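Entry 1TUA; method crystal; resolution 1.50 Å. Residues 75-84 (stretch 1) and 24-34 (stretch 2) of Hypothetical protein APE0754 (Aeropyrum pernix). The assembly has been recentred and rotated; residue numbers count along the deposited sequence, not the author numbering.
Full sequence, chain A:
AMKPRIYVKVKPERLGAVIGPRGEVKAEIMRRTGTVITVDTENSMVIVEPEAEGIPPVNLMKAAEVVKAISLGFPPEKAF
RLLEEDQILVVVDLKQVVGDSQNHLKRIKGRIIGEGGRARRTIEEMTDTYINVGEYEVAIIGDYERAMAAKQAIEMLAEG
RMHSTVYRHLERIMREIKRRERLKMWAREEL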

# COMPACT_ATOMS: atom_id res chain seq x y z
N PRO A 75 7.16 -1.19 6.15
CA PRO A 75 7.47 -1.32 7.57
C PRO A 75 6.20 -0.82 8.29
O PRO A 75 5.45 0.00 7.74
CB PRO A 75 8.66 -0.37 7.76
CG PRO A 75 8.51 0.62 6.65
CD PRO A 75 8.09 -0.25 5.49
N PRO A 76 5.93 -1.31 9.51
CA PRO A 76 4.74 -0.86 10.23
C PRO A 76 4.49 0.65 10.24
O PRO A 76 3.36 1.09 10.00
CB PRO A 76 4.97 -1.41 11.63
CG PRO A 76 5.65 -2.71 11.34
CD PRO A 76 6.66 -2.33 10.28
N GLU A 77 5.53 1.42 10.50
CA GLU A 77 5.42 2.87 10.56
C GLU A 77 4.78 3.46 9.31
O GLU A 77 4.01 4.41 9.40
CB GLU A 77 6.79 3.50 10.79
CG GLU A 77 7.44 3.18 12.15
CD GLU A 77 7.94 1.74 12.27
OE1 GLU A 77 8.26 1.10 11.24
OE2 GLU A 77 8.04 1.24 13.42
N LYS A 78 5.12 2.93 8.14
CA LYS A 78 4.53 3.45 6.91
C LYS A 78 3.12 2.88 6.71
O LYS A 78 2.21 3.59 6.30
CB LYS A 78 5.40 3.11 5.71
CG LYS A 78 6.67 3.94 5.63
CD LYS A 78 7.56 3.48 4.49
CE LYS A 78 8.74 4.43 4.26
NZ LYS A 78 8.28 5.76 3.78
N ALA A 79 2.95 1.60 7.02
CA ALA A 79 1.65 0.94 6.88
C ALA A 79 0.55 1.60 7.71
O ALA A 79 -0.61 1.62 7.30
CB ALA A 79 1.77 -0.54 7.25
N PHE A 80 0.91 2.15 8.88
CA PHE A 80 -0.08 2.80 9.75
C PHE A 80 -0.79 3.96 9.06
O PHE A 80 -1.85 4.40 9.51
CB PHE A 80 0.58 3.31 11.03
CG PHE A 80 1.04 2.22 11.96
CD1 PHE A 80 0.33 1.02 12.06
CD2 PHE A 80 2.15 2.40 12.77
CE1 PHE A 80 0.72 0.02 12.96
CE2 PHE A 80 2.55 1.40 13.68
CZ PHE A 80 1.83 0.21 13.77
N ARG A 81 -0.21 4.45 7.97
CA ARG A 81 -0.83 5.54 7.22
C ARG A 81 -2.21 5.13 6.74
O ARG A 81 -3.09 5.97 6.55
CB ARG A 81 0.05 5.92 6.03
CG ARG A 81 -0.56 6.95 5.08
CD ARG A 81 0.44 7.40 4.03
NE ARG A 81 -0.17 8.27 3.04
CZ ARG A 81 0.52 8.97 2.14
NH1 ARG A 81 1.84 8.90 2.12
NH2 ARG A 81 -0.12 9.73 1.26
N LEU A 82 -2.41 3.83 6.56
CA LEU A 82 -3.68 3.30 6.09
C LEU A 82 -4.81 3.47 7.11
O LEU A 82 -5.98 3.24 6.78
CB LEU A 82 -3.53 1.83 5.69
CG LEU A 82 -2.76 1.66 4.36
CD1 LEU A 82 -2.28 0.23 4.21
CD2 LEU A 82 -3.67 2.05 3.21
N LEU A 83 -4.46 3.86 8.33
CA LEU A 83 -5.46 4.09 9.37
C LEU A 83 -6.05 5.48 9.19
O LEU A 83 -7.08 5.81 9.78
CB LEU A 83 -4.83 3.98 10.76
CG LEU A 83 -4.39 2.59 11.23
CD1 LEU A 83 -3.93 2.67 12.67
CD2 LEU A 83 -5.54 1.60 11.10
N GLU A 84 -5.38 6.30 8.39
CA GLU A 84 -5.83 7.65 8.15
C GLU A 84 -6.99 7.74 7.18
O GLU A 84 -7.20 6.87 6.33
CB GLU A 84 -4.68 8.51 7.63
CG GLU A 84 -3.64 8.80 8.68
CD GLU A 84 -2.37 9.35 8.08
OE1 GLU A 84 -2.46 10.16 7.12
OE2 GLU A 84 -1.28 8.98 8.57
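Stretch 2 (24-34) EVKAEIMRRTG

Stretch 2 is a regular helix from Glu24 to Thr33, and it lies along a shorter, tighter element in stretch 1: a helix beginning at Pro76 that gives way to a 3-10 segment running to Leu83. The two chains run in the same direction, for the nearest CA pairs advance together: Pro76 with Val25 at 7.0 Å between CA atoms, Phe80 with Ile29 at 7.9 Å, and Leu83 with Thr33 at 8.1 Å. Each step is three or four residues on stretch 1 and four on stretch 2, so the nearest CA pairs recur about once per turn. The first pair is the closest of the three.

Backbone bonding within each stretch defines its shape. In stretch 2 the i to i+4 ladder is unbroken from Glu28 N to Glu24 O (3.0 Å) through Gly34 N to Met30 O (2.8 Å), and Gly34 then leaves helical geometry with positive phi, a conformation that by itself favours glycine. Stretch 1 opens with Pro75 at the N-cap position, and its bonding shifts from i+4, as in Phe80 N to Pro76 O (2.9 Å), to i+3, as in Leu83 N to Phe80 O (2.9 Å).

Apolar contacts run the length of the interface. Pro76 CG rests 3.8 Å from Val25 CG2, pairing a ring with a branched side chain. Phe80, pointing toward stretch 2 with chi1 in m, has the largest covered area of any residue here. Its ring presents an edge to Ile29, with CE1 3.7 Å from Ile29 CG1, while CZ reaches 4.4 Å from Val25 CG1 and 4.1 Å from Glu28 CG. One aromatic ring thus spans a turn of the partner helix, touching even the aliphatic part of an acidic side chain. Further along, Leu83 CD2 packs 3.5 Å from Thr33 CG2, so the threonine offers its methyl to the leucine. Its hydroxyl is engaged within its own helix, OG1 donating to Ile29 O at 2.7 Å.

Arg32 serves both as a packing surface and as a polar link. Leu83 CD1 lies over one face of its guanidinium, 3.6 Å from Arg32 NE, and Arg32 NH1 comes within 4.1 Å of Phe80 CB. No direct hydrogen bond crosses between the stretches; a water does the joining instead. It accepts from Arg32 NH2 at 2.8 Å and donates to Phe80 O at 2.9 Å, with a weak bond to Glu84 OE2 at 3.4 Å. Glu28, by contrast, keeps its charge within stretch 2, in a salt bridge between its OE1 and Arg31 NH1 at 2.5 Å, a hydrogen bond of weak geometry.

The rule to read here is economical: a small contact, 387 Å² summed over both sides, built from three side chains of stretch 1, Pro76, Phe80 and Leu83, spaced to follow the turns of a parallel-running helix, with an arginine and one water completing the polar margin.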

# COMPACT_ATOMS: atom_id res chain seq x y z
N GLU A 24 4.26 -5.87 19.87
CA GLU A 24 4.00 -4.44 19.90
C GLU A 24 3.29 -3.87 18.67
O GLU A 24 2.53 -2.91 18.80
CB GLU A 24 5.31 -3.67 20.13
CG GLU A 24 6.37 -3.94 19.07
CD GLU A 24 7.65 -3.14 19.32
OE1 GLU A 24 8.11 -3.13 20.48
OE2 GLU A 24 8.18 -2.55 18.36
N VAL A 25 3.53 -4.45 17.50
CA VAL A 25 2.89 -3.95 16.29
C VAL A 25 1.42 -4.32 16.24
O VAL A 25 0.56 -3.45 16.04
CB VAL A 25 3.60 -4.45 15.01
CG1 VAL A 25 2.77 -4.08 13.77
CG2 VAL A 25 4.98 -3.81 14.90
N LYS A 26 1.09 -5.60 16.42
CA LYS A 26 -0.32 -5.96 16.39
C LYS A 26 -1.04 -5.28 17.55
O LYS A 26 -2.21 -4.91 17.43
CB LYS A 26 -0.52 -7.48 16.44
CG LYS A 26 -0.25 -8.12 17.77
CD LYS A 26 -0.84 -9.52 17.81
CE LYS A 26 -0.73 -10.10 19.20
NZ LYS A 26 -1.49 -11.37 19.34
N ALA A 27 -0.35 -5.11 18.68
CA ALA A 27 -0.95 -4.45 19.84
C ALA A 27 -1.33 -3.01 19.50
O ALA A 27 -2.40 -2.55 19.89
CB ALA A 27 0.02 -4.45 21.01
N GLU A 28 -0.45 -2.31 18.79
CA GLU A 28 -0.71 -0.93 18.40
C GLU A 28 -1.86 -0.86 17.40
O GLU A 28 -2.69 0.06 17.46
CB GLU A 28 0.56 -0.30 17.81
CG GLU A 28 0.47 1.20 17.55
CD GLU A 28 0.05 1.99 18.78
OE1 GLU A 28 0.26 1.52 19.92
OE2 GLU A 28 -0.48 3.11 18.61
N ILE A 29 -1.92 -1.81 16.47
CA ILE A 29 -3.01 -1.79 15.49
C ILE A 29 -4.33 -1.99 16.24
O ILE A 29 -5.31 -1.28 15.98
CB ILE A 29 -2.86 -2.92 14.44
CG1 ILE A 29 -1.57 -2.74 13.66
CG2 ILE A 29 -4.05 -2.88 13.48
CD1 ILE A 29 -1.26 -3.88 12.71
N MET A 30 -4.34 -2.94 17.17
CA MET A 30 -5.53 -3.22 17.97
C MET A 30 -5.94 -1.98 18.77
O MET A 30 -7.11 -1.61 18.80
CB MET A 30 -5.26 -4.39 18.94
CG MET A 30 -5.20 -5.78 18.29
SD MET A 30 -4.82 -7.13 19.47
CE MET A 30 -3.21 -7.42 19.09
N ARG A 31 -4.96 -1.36 19.41
CA ARG A 31 -5.19 -0.18 20.24
C ARG A 31 -5.84 0.99 19.50
O ARG A 31 -6.76 1.62 20.01
CB ARG A 31 -3.86 0.27 20.84
CG ARG A 31 -3.93 1.45 21.78
CD ARG A 31 -2.61 1.60 22.51
NE ARG A 31 -2.22 0.35 23.16
CZ ARG A 31 -1.19 -0.40 22.79
NH1 ARG A 31 -0.43 -0.04 21.77
NH2 ARG A 31 -0.92 -1.53 23.45
N ARG A 32 -5.35 1.27 18.30
CA ARG A 32 -5.86 2.39 17.51
C ARG A 32 -7.19 2.16 16.79
O ARG A 32 -7.88 3.13 16.45
CB ARG A 32 -4.79 2.83 16.51
CG ARG A 32 -3.56 3.39 17.20
CD ARG A 32 -2.47 3.81 16.24
NE ARG A 32 -2.91 4.85 15.32
CZ ARG A 32 -2.09 5.49 14.48
NH1 ARG A 32 -0.80 5.19 14.46
NH2 ARG A 32 -2.58 6.41 13.65
N THR A 33 -7.55 0.90 16.58
CA THR A 33 -8.78 0.56 15.87
C THR A 33 -9.88 -0.12 16.69
O THR A 33 -11.02 -0.20 16.25
CB THR A 33 -8.48 -0.36 14.67
OG1 THR A 33 -7.82 -1.54 15.14
CG2 THR A 33 -7.58 0.36 13.66
N GLY A 34 -9.55 -0.60 17.89
CA GLY A 34 -10.56 -1.26 18.70
C GLY A 34 -10.85 -2.65 18.18
O GLY A 34 -11.99 -3.13 18.22
O HOH W 1 -1.37 6.80 11.13